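PDB 5M41: nigritoxine from Vibrio nigripulchritudo, which acts as a bacterial toxin against crustaceans and insects, and carries a bound magnesium ion. Local coordinates for residues L230-E235 with A255-L260; L313-I318 with D375-F380; K507-R512 with N525-S530; N578-V583 with L691-E696. All blocks are in the same frame, centred on the assembly; numbering follows the deposited sequence.

Contact 1 of 4, residues L230-E235 with A255-L260; sequences LEFTFE and AKYFDL
Phe232 is the bump of this contact: its ring drops into a hollow on helix 253-264 shaped by Lys256, Tyr257 and Leu260, three residues of neighbouring turns. With CG anti to the backbone N (chi1 -178°), the ring leaves the extended chain and runs at about a right angle to the Tyr257 side chain. CD1 of Tyr257 lies over one face of the Phe232 ring, near its rim, and is 3.8 Å from Phe232 CZ. The two ring planes are inclined at 37°, so the aromatic pair is oblique. Lys256 forms another wall; its chain bends at chi3 (67°), bringing CE to 3.7 Å from Phe232 CE1. The third wall is Leu260, whose CD1 fits against Phe232 CB at 3.5 Å. This is loop-on-helix packing: the chain leaving strand 229-230 lies along helix 253-264, while helix 206-215 meets both aromatic residues, through Ala211 on Phe232 and Ala214 on Tyr257. Leu260 CD1 is itself a bump that fits between Phe232 and Leu230, 3.8 Å from Leu230 CB. The two leucines slide past each other in opposite directions, and Leu230 CD1 comes to 3.6 Å from Leu260 O. At the exposed margin, beside Thr233, a water accepts from Thr233 N at 2.9 Å and, weakly, from Lys256 NZ. The Tyr257 hydroxyl is hydrogen-bonded to Ser210.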
# COMPACT_ATOMS: atom_id res chain seq x y z
N LEU A 230 6.57 -22.58 17.80
CA LEU A 230 6.09 -21.23 17.71
C LEU A 230 6.83 -20.33 18.68
O LEU A 230 6.55 -20.33 19.87
CB LEU A 230 4.56 -21.21 17.97
CG LEU A 230 3.67 -21.96 16.98
CD1 LEU A 230 2.23 -22.04 17.52
CD2 LEU A 230 3.68 -21.31 15.60
N GLU A 231 7.78 -19.55 18.16
CA GLU A 231 8.55 -18.62 18.97
C GLU A 231 7.66 -17.50 19.49
O GLU A 231 6.81 -17.02 18.77
CB GLU A 231 9.66 -18.01 18.11
CG GLU A 231 10.78 -17.34 18.92
CD GLU A 231 11.77 -16.57 18.03
OE1 GLU A 231 12.79 -16.07 18.55
OE2 GLU A 231 11.51 -16.45 16.81
N PHE A 232 7.87 -17.10 20.73
CA PHE A 232 7.11 -16.00 21.30
C PHE A 232 7.87 -15.38 22.47
O PHE A 232 8.38 -16.09 23.33
CB PHE A 232 5.75 -16.50 21.80
CG PHE A 232 4.87 -15.42 22.37
CD1 PHE A 232 4.25 -14.50 21.53
CD2 PHE A 232 4.69 -15.31 23.74
CE1 PHE A 232 3.45 -13.49 22.05
CE2 PHE A 232 3.90 -14.30 24.27
CZ PHE A 232 3.28 -13.39 23.42
N THR A 233 7.91 -14.05 22.51
CA THR A 233 8.47 -13.32 23.64
C THR A 233 7.43 -12.35 24.18
O THR A 233 6.50 -11.95 23.47
CB THR A 233 9.72 -12.52 23.25
OG1 THR A 233 9.36 -11.58 22.23
CG2 THR A 233 10.80 -13.44 22.70
N PHE A 234 7.60 -11.98 25.45
CA PHE A 234 6.74 -11.02 26.14
C PHE A 234 7.21 -9.56 25.97
O PHE A 234 6.48 -8.63 26.31
CB PHE A 234 6.66 -11.38 27.64
CG PHE A 234 5.60 -10.60 28.39
CD1 PHE A 234 4.24 -10.82 28.12
CD2 PHE A 234 5.95 -9.65 29.36
CE1 PHE A 234 3.25 -10.09 28.78
CE2 PHE A 234 4.97 -8.91 30.03
CZ PHE A 234 3.61 -9.14 29.74
N GLU A 235 8.40 -9.36 25.43
CA GLU A 235 8.95 -8.01 25.29
C GLU A 235 8.04 -7.09 24.47
O GLU A 235 7.49 -7.50 23.44
CB GLU A 235 10.35 -8.06 24.69
CG GLU A 235 11.36 -8.68 25.65
CD GLU A 235 12.69 -9.04 25.00
OE1 GLU A 235 12.86 -8.78 23.79
OE2 GLU A 235 13.55 -9.60 25.72
N ALA A 255 -2.65 -9.07 20.14
CA ALA A 255 -3.10 -9.71 18.89
C ALA A 255 -2.07 -10.76 18.39
O ALA A 255 -2.43 -11.84 17.88
CB ALA A 255 -3.34 -8.66 17.81
N LYS A 256 -0.79 -10.45 18.53
CA LYS A 256 0.25 -11.45 18.18
C LYS A 256 0.07 -12.72 19.03
O LYS A 256 0.15 -13.84 18.53
CB LYS A 256 1.66 -10.88 18.31
CG LYS A 256 2.77 -11.86 17.88
CD LYS A 256 4.19 -11.29 18.01
CE LYS A 256 4.55 -11.05 19.47
NZ LYS A 256 5.69 -10.11 19.64
N TYR A 257 -0.22 -12.56 20.32
CA TYR A 257 -0.40 -13.73 21.18
C TYR A 257 -1.65 -14.54 20.78
O TYR A 257 -1.60 -15.77 20.64
CB TYR A 257 -0.47 -13.34 22.67
CG TYR A 257 -0.58 -14.55 23.58
CD1 TYR A 257 0.28 -15.65 23.40
CD2 TYR A 257 -1.56 -14.63 24.60
CE1 TYR A 257 0.18 -16.77 24.22
CE2 TYR A 257 -1.66 -15.76 25.41
CZ TYR A 257 -0.78 -16.82 25.21
OH TYR A 257 -0.86 -17.95 25.99
N PHE A 258 -2.77 -13.85 20.54
CA PHE A 258 -3.93 -14.55 20.06
C PHE A 258 -3.66 -15.28 18.75
O PHE A 258 -4.10 -16.41 18.59
CB PHE A 258 -5.10 -13.58 19.88
CG PHE A 258 -5.88 -13.36 21.14
CD1 PHE A 258 -6.60 -14.41 21.74
CD2 PHE A 258 -5.92 -12.10 21.73
CE1 PHE A 258 -7.34 -14.19 22.91
CE2 PHE A 258 -6.67 -11.86 22.88
CZ PHE A 258 -7.39 -12.91 23.47
N ASP A 259 -2.94 -14.64 17.83
CA ASP A 259 -2.60 -15.27 16.55
C ASP A 259 -1.79 -16.56 16.79
O ASP A 259 -1.96 -17.57 16.10
CB ASP A 259 -1.74 -14.33 15.68
CG ASP A 259 -2.51 -13.15 15.11
OD1 ASP A 259 -3.77 -13.10 15.20
OD2 ASP A 259 -1.83 -12.22 14.58
N LEU A 260 -0.86 -16.49 17.74
CA LEU A 260 -0.04 -17.66 18.08
C LEU A 260 -0.90 -18.81 18.62
O LEU A 260 -0.68 -19.98 18.27
CB LEU A 260 1.05 -17.27 19.10
CG LEU A 260 1.93 -18.47 19.51
CD1 LEU A 260 3.37 -18.07 19.71
CD2 LEU A 260 1.40 -19.15 20.78
O HOH W 1 7.22 -12.88 19.94

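Contact 2 of 4, residues L313-I318 with D375-F380; sequences LTADAI and DLIEGF
Ile377 makes the tight part of this helix-helix contact. Its CG1 is anti to the carbonyl carbon (chi1 -67°) and the chain turns again at chi2 (-53°), which carries CD1 across to the backbone of helix 302-319. There CD1 lies 3.6 Å from Ala315 N and 3.7 Å from Thr314 CG2, the Thr314 and Ile377 side chains passing in opposite directions. Ile318 meets Ile377 tip to tip: Ile318 CD1 is 3.4 Å from Ile377 CG1, closer than carbons usually pack. Elsewhere the fit is looser. Ala315 CB stands 4.1 Å from Ile377 CD1 on the partly exposed side, and Leu376 CB is equally far from Thr314 CG2 on the buried side. Phe380 CE2 comes obliquely to 4.2 Å from Thr314 OG1, but that hydroxyl is hydrogen-bonded to Ala310 O within its own helix. No hydrogen bond joins the segments, whose axes run roughly antiparallel at 142° and come no nearer than 9.8 Å. Both helices pack on the curled antiparallel sheet: Leu331 of strand 328-336 touches Thr314, Leu376 and Phe380, and Leu345 of strand 340-348 also meets Thr314.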
# COMPACT_ATOMS: atom_id res chain seq x y z
N LEU A 313 -4.22 14.16 8.75
CA LEU A 313 -5.43 13.67 8.10
C LEU A 313 -6.25 12.79 9.05
O LEU A 313 -7.48 12.90 9.09
CB LEU A 313 -5.08 12.89 6.84
CG LEU A 313 -6.21 12.40 5.93
CD1 LEU A 313 -6.83 13.56 5.15
CD2 LEU A 313 -5.65 11.35 4.98
N THR A 314 -5.58 11.92 9.79
CA THR A 314 -6.29 11.05 10.73
C THR A 314 -6.94 11.85 11.86
O THR A 314 -8.08 11.57 12.27
CB THR A 314 -5.37 9.94 11.29
OG1 THR A 314 -4.64 9.33 10.22
CG2 THR A 314 -6.19 8.88 11.99
N ALA A 315 -6.20 12.84 12.38
CA ALA A 315 -6.69 13.69 13.48
C ALA A 315 -7.94 14.44 13.03
O ALA A 315 -8.93 14.46 13.75
CB ALA A 315 -5.60 14.64 13.96
N ASP A 316 -7.91 15.01 11.83
CA ASP A 316 -9.06 15.79 11.34
C ASP A 316 -10.31 14.93 11.19
O ASP A 316 -11.41 15.39 11.50
CB ASP A 316 -8.77 16.51 10.03
CG ASP A 316 -7.64 17.51 10.14
OD1 ASP A 316 -7.22 17.85 11.27
OD2 ASP A 316 -7.15 17.95 9.08
N ALA A 317 -10.14 13.68 10.75
CA ALA A 317 -11.29 12.80 10.55
C ALA A 317 -11.98 12.45 11.87
O ALA A 317 -13.21 12.34 11.92
CB ALA A 317 -10.88 11.54 9.80
N ILE A 318 -11.19 12.28 12.93
CA ILE A 318 -11.73 12.00 14.26
C ILE A 318 -12.49 13.19 14.85
O ILE A 318 -13.54 13.02 15.48
CB ILE A 318 -10.61 11.55 15.23
CG1 ILE A 318 -10.13 10.14 14.83
CG2 ILE A 318 -11.09 11.57 16.68
CD1 ILE A 318 -8.86 9.70 15.51
N ASP A 375 -5.98 4.04 17.48
CA ASP A 375 -4.69 3.34 17.41
C ASP A 375 -3.74 4.06 16.47
O ASP A 375 -2.54 4.15 16.74
CB ASP A 375 -4.84 1.91 16.89
CG ASP A 375 -5.70 1.03 17.81
OD1 ASP A 375 -5.72 1.26 19.03
OD2 ASP A 375 -6.32 0.07 17.29
N LEU A 376 -4.25 4.56 15.34
CA LEU A 376 -3.41 5.29 14.41
C LEU A 376 -2.89 6.61 15.02
O LEU A 376 -1.71 6.93 14.85
CB LEU A 376 -4.11 5.50 13.06
CG LEU A 376 -3.83 4.33 12.09
CD1 LEU A 376 -4.12 2.95 12.67
CD2 LEU A 376 -4.50 4.52 10.74
N ILE A 377 -3.75 7.35 15.72
CA ILE A 377 -3.31 8.61 16.37
C ILE A 377 -2.21 8.26 17.38
O ILE A 377 -1.13 8.85 17.36
CB ILE A 377 -4.48 9.33 17.09
CG1 ILE A 377 -5.52 9.85 16.09
CG2 ILE A 377 -3.98 10.48 17.97
CD1 ILE A 377 -4.95 10.71 14.98
N GLU A 378 -2.48 7.28 18.24
CA GLU A 378 -1.51 6.89 19.26
C GLU A 378 -0.22 6.41 18.62
O GLU A 378 0.86 6.76 19.07
CB GLU A 378 -2.09 5.85 20.21
CG GLU A 378 -3.15 6.44 21.15
CD GLU A 378 -3.87 5.41 22.02
OE1 GLU A 378 -3.42 4.24 22.10
OE2 GLU A 378 -4.89 5.78 22.65
N GLY A 379 -0.33 5.63 17.54
CA GLY A 379 0.85 5.15 16.82
C GLY A 379 1.70 6.30 16.24
O GLY A 379 2.93 6.24 16.24
N PHE A 380 1.04 7.33 15.72
CA PHE A 380 1.76 8.50 15.23
C PHE A 380 2.45 9.26 16.35
O PHE A 380 3.61 9.62 16.21
CB PHE A 380 0.86 9.43 14.41
CG PHE A 380 0.71 9.00 12.98
CD1 PHE A 380 1.80 9.02 12.11
CD2 PHE A 380 -0.54 8.62 12.50
CE1 PHE A 380 1.65 8.63 10.78
CE2 PHE A 380 -0.69 8.23 11.18
CZ PHE A 380 0.40 8.24 10.32

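Contact 3 of 4, residues K507-R512 with N525-S530; sequences KNITYR and NRLQES
Arg512 reaches across the hairpin to Gln528, on the face shared with Thr510 and Arg526. Its CB is 3.9 Å from Arg526 O. CD passes 3.5 Å from Gln528 OE1, and the bend at chi3 (87°) beyond it turns the guanidinium back on the same oxygen. NE (3.9 Å) and CZ (3.5 Å) pass Gln528 OE1 before NH1 makes a very short, 2.4 Å hydrogen bond to it, in the guanidinium plane. The two flat groups are 30° apart, and Trp540 makes a cation-pi contact with the arginine. On the other face, Leu527 CG stands 3.9 Å above the centre of the Tyr511 ring in a CH-pi contact, while Ile509 CG2 touches Leu527 CD2. At the far end, Lys507 forms a long salt bridge to Glu529, NZ to OE2 3.8 Å; Glu548 also pairs with Lys507, and Arg541 with Glu529. A water donates to both Tyr511 O and Asn525 OD1. Paired N-H to O bonds link Thr510 with Gln528 and Arg512 with Arg526, alternating with the non-hydrogen-bonded pairs Ile509-Glu529 and Tyr511-Leu527: the ladder of an antiparallel beta hairpin, here the two central strands of a four-stranded sheet.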
# COMPACT_ATOMS: atom_id res chain seq x y z
N LYS A 507 2.13 28.49 -13.38
CA LYS A 507 3.20 28.93 -14.28
C LYS A 507 2.73 28.86 -15.72
O LYS A 507 2.01 27.93 -16.11
CB LYS A 507 4.45 28.05 -14.12
CG LYS A 507 5.08 28.04 -12.74
CD LYS A 507 6.46 27.41 -12.81
CE LYS A 507 7.00 27.06 -11.43
NZ LYS A 507 8.34 26.41 -11.55
N ASN A 508 3.15 29.84 -16.51
CA ASN A 508 2.88 29.87 -17.94
C ASN A 508 4.05 29.28 -18.71
O ASN A 508 5.17 29.83 -18.67
CB ASN A 508 2.60 31.29 -18.43
CG ASN A 508 1.34 31.87 -17.84
OD1 ASN A 508 0.28 31.24 -17.86
ND2 ASN A 508 1.44 33.07 -17.31
N ILE A 509 3.78 28.19 -19.42
CA ILE A 509 4.79 27.41 -20.10
C ILE A 509 4.61 27.45 -21.61
O ILE A 509 3.51 27.30 -22.12
CB ILE A 509 4.73 25.93 -19.64
CG1 ILE A 509 4.69 25.86 -18.10
CG2 ILE A 509 5.90 25.13 -20.21
CD1 ILE A 509 5.89 26.47 -17.39
N THR A 510 5.72 27.65 -22.32
CA THR A 510 5.71 27.65 -23.77
C THR A 510 6.87 26.81 -24.20
O THR A 510 7.95 26.89 -23.59
CB THR A 510 5.88 29.09 -24.33
OG1 THR A 510 4.76 29.87 -23.90
CG2 THR A 510 5.95 29.11 -25.87
N TYR A 511 6.67 26.01 -25.24
CA TYR A 511 7.77 25.29 -25.85
C TYR A 511 8.54 26.20 -26.82
O TYR A 511 8.12 26.39 -27.97
CB TYR A 511 7.25 24.05 -26.58
CG TYR A 511 8.09 22.82 -26.42
CD1 TYR A 511 7.51 21.56 -26.51
CD2 TYR A 511 9.46 22.90 -26.15
CE1 TYR A 511 8.25 20.40 -26.37
CE2 TYR A 511 10.22 21.74 -25.99
CZ TYR A 511 9.60 20.50 -26.11
OH TYR A 511 10.30 19.34 -25.96
N ARG A 512 9.67 26.72 -26.37
CA ARG A 512 10.38 27.77 -27.10
C ARG A 512 11.68 27.30 -27.73
O ARG A 512 12.27 26.33 -27.26
CB ARG A 512 10.73 28.90 -26.14
CG ARG A 512 9.55 29.66 -25.61
CD ARG A 512 10.02 30.50 -24.44
NE ARG A 512 10.52 31.80 -24.86
CZ ARG A 512 11.77 32.25 -24.70
NH1 ARG A 512 12.71 31.51 -24.13
NH2 ARG A 512 12.07 33.47 -25.10
N ASN A 525 14.76 23.14 -28.67
CA ASN A 525 13.46 23.41 -28.06
C ASN A 525 13.51 23.20 -26.55
O ASN A 525 14.17 22.28 -26.07
CB ASN A 525 12.37 22.54 -28.69
CG ASN A 525 12.26 22.74 -30.20
OD1 ASN A 525 11.74 23.76 -30.66
ND2 ASN A 525 12.74 21.78 -30.97
N ARG A 526 12.84 24.08 -25.81
CA ARG A 526 12.80 23.96 -24.36
C ARG A 526 11.50 24.48 -23.84
O ARG A 526 11.04 25.55 -24.26
CB ARG A 526 13.94 24.73 -23.72
CG ARG A 526 15.17 23.89 -23.43
CD ARG A 526 16.07 24.61 -22.46
NE ARG A 526 16.99 23.68 -21.81
CZ ARG A 526 18.32 23.75 -21.90
NH1 ARG A 526 18.89 24.71 -22.62
NH2 ARG A 526 19.07 22.86 -21.27
N LEU A 527 10.90 23.71 -22.91
CA LEU A 527 9.73 24.18 -22.18
C LEU A 527 10.19 25.21 -21.14
O LEU A 527 11.06 24.92 -20.30
CB LEU A 527 9.01 23.02 -21.49
CG LEU A 527 8.21 22.09 -22.42
CD1 LEU A 527 7.88 20.76 -21.74
CD2 LEU A 527 6.95 22.77 -22.97
N GLN A 528 9.62 26.41 -21.20
CA GLN A 528 10.10 27.47 -20.32
C GLN A 528 8.93 28.20 -19.72
O GLN A 528 7.87 28.30 -20.33
CB GLN A 528 11.02 28.42 -21.08
CG GLN A 528 12.40 27.84 -21.35
CD GLN A 528 13.37 28.84 -21.97
OE1 GLN A 528 13.07 29.46 -22.99
NE2 GLN A 528 14.54 28.98 -21.37
N GLU A 529 9.13 28.69 -18.50
CA GLU A 529 8.13 29.54 -17.89
C GLU A 529 8.54 31.02 -18.07
O GLU A 529 9.71 31.37 -17.95
CB GLU A 529 7.95 29.19 -16.41
CG GLU A 529 9.06 29.69 -15.51
CD GLU A 529 8.62 29.99 -14.08
OE1 GLU A 529 7.53 30.57 -13.86
OE2 GLU A 529 9.39 29.64 -13.17
N SER A 530 7.55 31.87 -18.34
CA SER A 530 7.77 33.32 -18.45
C SER A 530 7.47 34.01 -17.12
O SER A 530 6.62 33.55 -16.36
CB SER A 530 6.90 33.92 -19.56
OG SER A 530 5.53 33.72 -19.26
O HOH W 2 9.59 25.71 -30.31

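Contact 4 of 4, residues N578-V583 with L691-E696; sequences NPYSFV and LNNIVE
Hydrogen bonds of Asn578 organise the loop and join it to helix 688-704. Its CG is anti to the backbone N, and OD1 accepts from Tyr580 N at 2.9 Å on a lone pair, closing an Asx turn. A type I beta turn from Asn578 to Ser581 overlaps it, with Ser581 N bonded to Asn578 O. ND2 of Asn578 points the other way and gives a nearly straight bond, 3.1 Å and 165° at the hydrogen, to Asn693 OD1. The acceptor is near the plane of the Asn578 amide, but the donor sits above that of Asn693, the two amides being 62° apart. One residue thus uses both ends of its amide, one on its own turn and one on the helix. A single water makes the second polar link: it donates to Tyr580 O and Ile694 O and accepts from Phe582 N, satisfying three backbone groups in a buried contact. Ile694 CA adds a CA-H...O contact to the same Tyr580 O, 3.5 Å long. Apolar packing fills in around these bonds. Asn693 CB rests 3.5 Å from Tyr580 CD2, with the asparagine amide turned almost parallel to the ring plane, only 9° off. Ile694 CG1 lies 4.0 Å from Tyr580 CB, and it also meets the Phe582 ring edge-on at CE2. The loop links strands 571-576 and 583-589 of the six-stranded antiparallel sheet; beyond the helix 688-704 contact, Tyr609 of helix 603-614 touches Tyr580, Phe582 and Ile694, and Leu629 of helix 625-632 touches Tyr580 and Phe582.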
# COMPACT_ATOMS: atom_id res chain seq x y z
N ASN A 578 2.95 14.28 -23.94
CA ASN A 578 2.98 13.03 -23.13
C ASN A 578 4.39 12.51 -22.93
O ASN A 578 5.10 12.26 -23.92
CB ASN A 578 2.15 11.93 -23.79
CG ASN A 578 1.84 10.78 -22.83
OD1 ASN A 578 2.73 10.22 -22.17
ND2 ASN A 578 0.56 10.44 -22.73
N PRO A 579 4.83 12.34 -21.67
CA PRO A 579 6.24 11.99 -21.50
C PRO A 579 6.58 10.56 -21.94
O PRO A 579 7.74 10.23 -22.04
CB PRO A 579 6.48 12.19 -20.00
CG PRO A 579 5.15 12.03 -19.37
CD PRO A 579 4.12 12.46 -20.38
N TYR A 580 5.57 9.75 -22.23
CA TYR A 580 5.77 8.38 -22.73
C TYR A 580 5.62 8.28 -24.24
O TYR A 580 5.43 7.18 -24.78
CB TYR A 580 4.75 7.44 -22.06
CG TYR A 580 4.97 7.29 -20.56
CD1 TYR A 580 5.84 6.34 -20.05
CD2 TYR A 580 4.28 8.10 -19.67
CE1 TYR A 580 6.03 6.20 -18.67
CE2 TYR A 580 4.44 7.97 -18.30
CZ TYR A 580 5.32 7.03 -17.81
OH TYR A 580 5.46 6.94 -16.45
N SER A 581 5.63 9.41 -24.93
CA SER A 581 5.51 9.44 -26.38
C SER A 581 6.82 9.13 -27.07
O SER A 581 7.85 9.77 -26.77
CB SER A 581 5.05 10.81 -26.85
OG SER A 581 5.11 10.87 -28.26
N PHE A 582 6.79 8.17 -28.01
CA PHE A 582 7.95 7.79 -28.83
C PHE A 582 7.67 7.99 -30.31
O PHE A 582 8.37 7.41 -31.18
CB PHE A 582 8.39 6.35 -28.53
CG PHE A 582 8.89 6.16 -27.12
CD1 PHE A 582 10.21 6.46 -26.79
CD2 PHE A 582 8.01 5.76 -26.12
CE1 PHE A 582 10.65 6.34 -25.48
CE2 PHE A 582 8.45 5.64 -24.79
CZ PHE A 582 9.77 5.93 -24.48
N VAL A 583 6.67 8.83 -30.58
CA VAL A 583 6.26 9.17 -31.95
C VAL A 583 6.05 10.67 -32.10
O VAL A 583 5.95 11.41 -31.12
CB VAL A 583 4.94 8.45 -32.36
CG1 VAL A 583 5.13 6.93 -32.40
CG2 VAL A 583 3.78 8.84 -31.45
N LEU A 691 2.69 1.84 -20.10
CA LEU A 691 2.24 1.22 -21.36
C LEU A 691 1.00 1.88 -22.00
O LEU A 691 0.99 2.09 -23.22
CB LEU A 691 1.99 -0.29 -21.17
CG LEU A 691 1.86 -1.14 -22.43
CD1 LEU A 691 3.07 -0.97 -23.35
CD2 LEU A 691 1.70 -2.59 -22.06
N ASN A 692 -0.02 2.17 -21.19
CA ASN A 692 -1.21 2.91 -21.68
C ASN A 692 -0.85 4.28 -22.29
O ASN A 692 -1.37 4.66 -23.35
CB ASN A 692 -2.23 3.13 -20.54
CG ASN A 692 -2.91 1.83 -20.10
OD1 ASN A 692 -2.80 0.80 -20.77
ND2 ASN A 692 -3.60 1.87 -18.96
N ASN A 693 0.03 5.02 -21.61
CA ASN A 693 0.51 6.30 -22.12
C ASN A 693 1.33 6.19 -23.41
O ASN A 693 1.23 7.05 -24.26
CB ASN A 693 1.27 7.07 -21.05
CG ASN A 693 0.34 7.79 -20.10
OD1 ASN A 693 -0.48 8.58 -20.53
ND2 ASN A 693 0.48 7.54 -18.82
N ILE A 694 2.13 5.12 -23.55
CA ILE A 694 2.86 4.86 -24.79
C ILE A 694 1.87 4.72 -25.96
O ILE A 694 2.04 5.32 -27.04
CB ILE A 694 3.72 3.59 -24.67
CG1 ILE A 694 4.97 3.86 -23.84
CG2 ILE A 694 4.05 2.99 -26.04
CD1 ILE A 694 5.77 2.61 -23.54
N VAL A 695 0.83 3.94 -25.71
CA VAL A 695 -0.17 3.60 -26.70
C VAL A 695 -1.04 4.83 -26.99
O VAL A 695 -1.25 5.20 -28.16
CB VAL A 695 -0.99 2.38 -26.19
CG1 VAL A 695 -2.28 2.21 -26.97
CG2 VAL A 695 -0.15 1.11 -26.31
N GLU A 696 -1.53 5.46 -25.94
CA GLU A 696 -2.35 6.67 -26.08
C GLU A 696 -1.59 7.77 -26.83
O GLU A 696 -2.18 8.44 -27.66
CB GLU A 696 -2.82 7.16 -24.71
CG GLU A 696 -3.63 8.46 -24.73
CD GLU A 696 -4.09 8.87 -23.34
OE1 GLU A 696 -3.26 8.88 -22.40
OE2 GLU A 696 -5.30 9.18 -23.17
O HOH W 3 4.71 6.32 -27.38

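Overall arrangement
From the N terminus the four contacts follow in series, none nesting in or crossing another. Contact 1 closes a short, partly helical loop, bringing the chain after strand 229-230 back onto helix 253-264. Contact 2 spans 56 residues, mostly strand, and brings together two helices packed on the curled sheet; its centre is about 26 Å from that of contact 1. Contact 3 is a local hairpin within the four-stranded sheet. Contact 4 spans the longest interval, 107 residues, and joins a loop of the six-stranded sheet to helix 688-704. Contacts 3 and 4 share one side of the chain's centre, about 21 Å apart centre to centre, opposite contact 1.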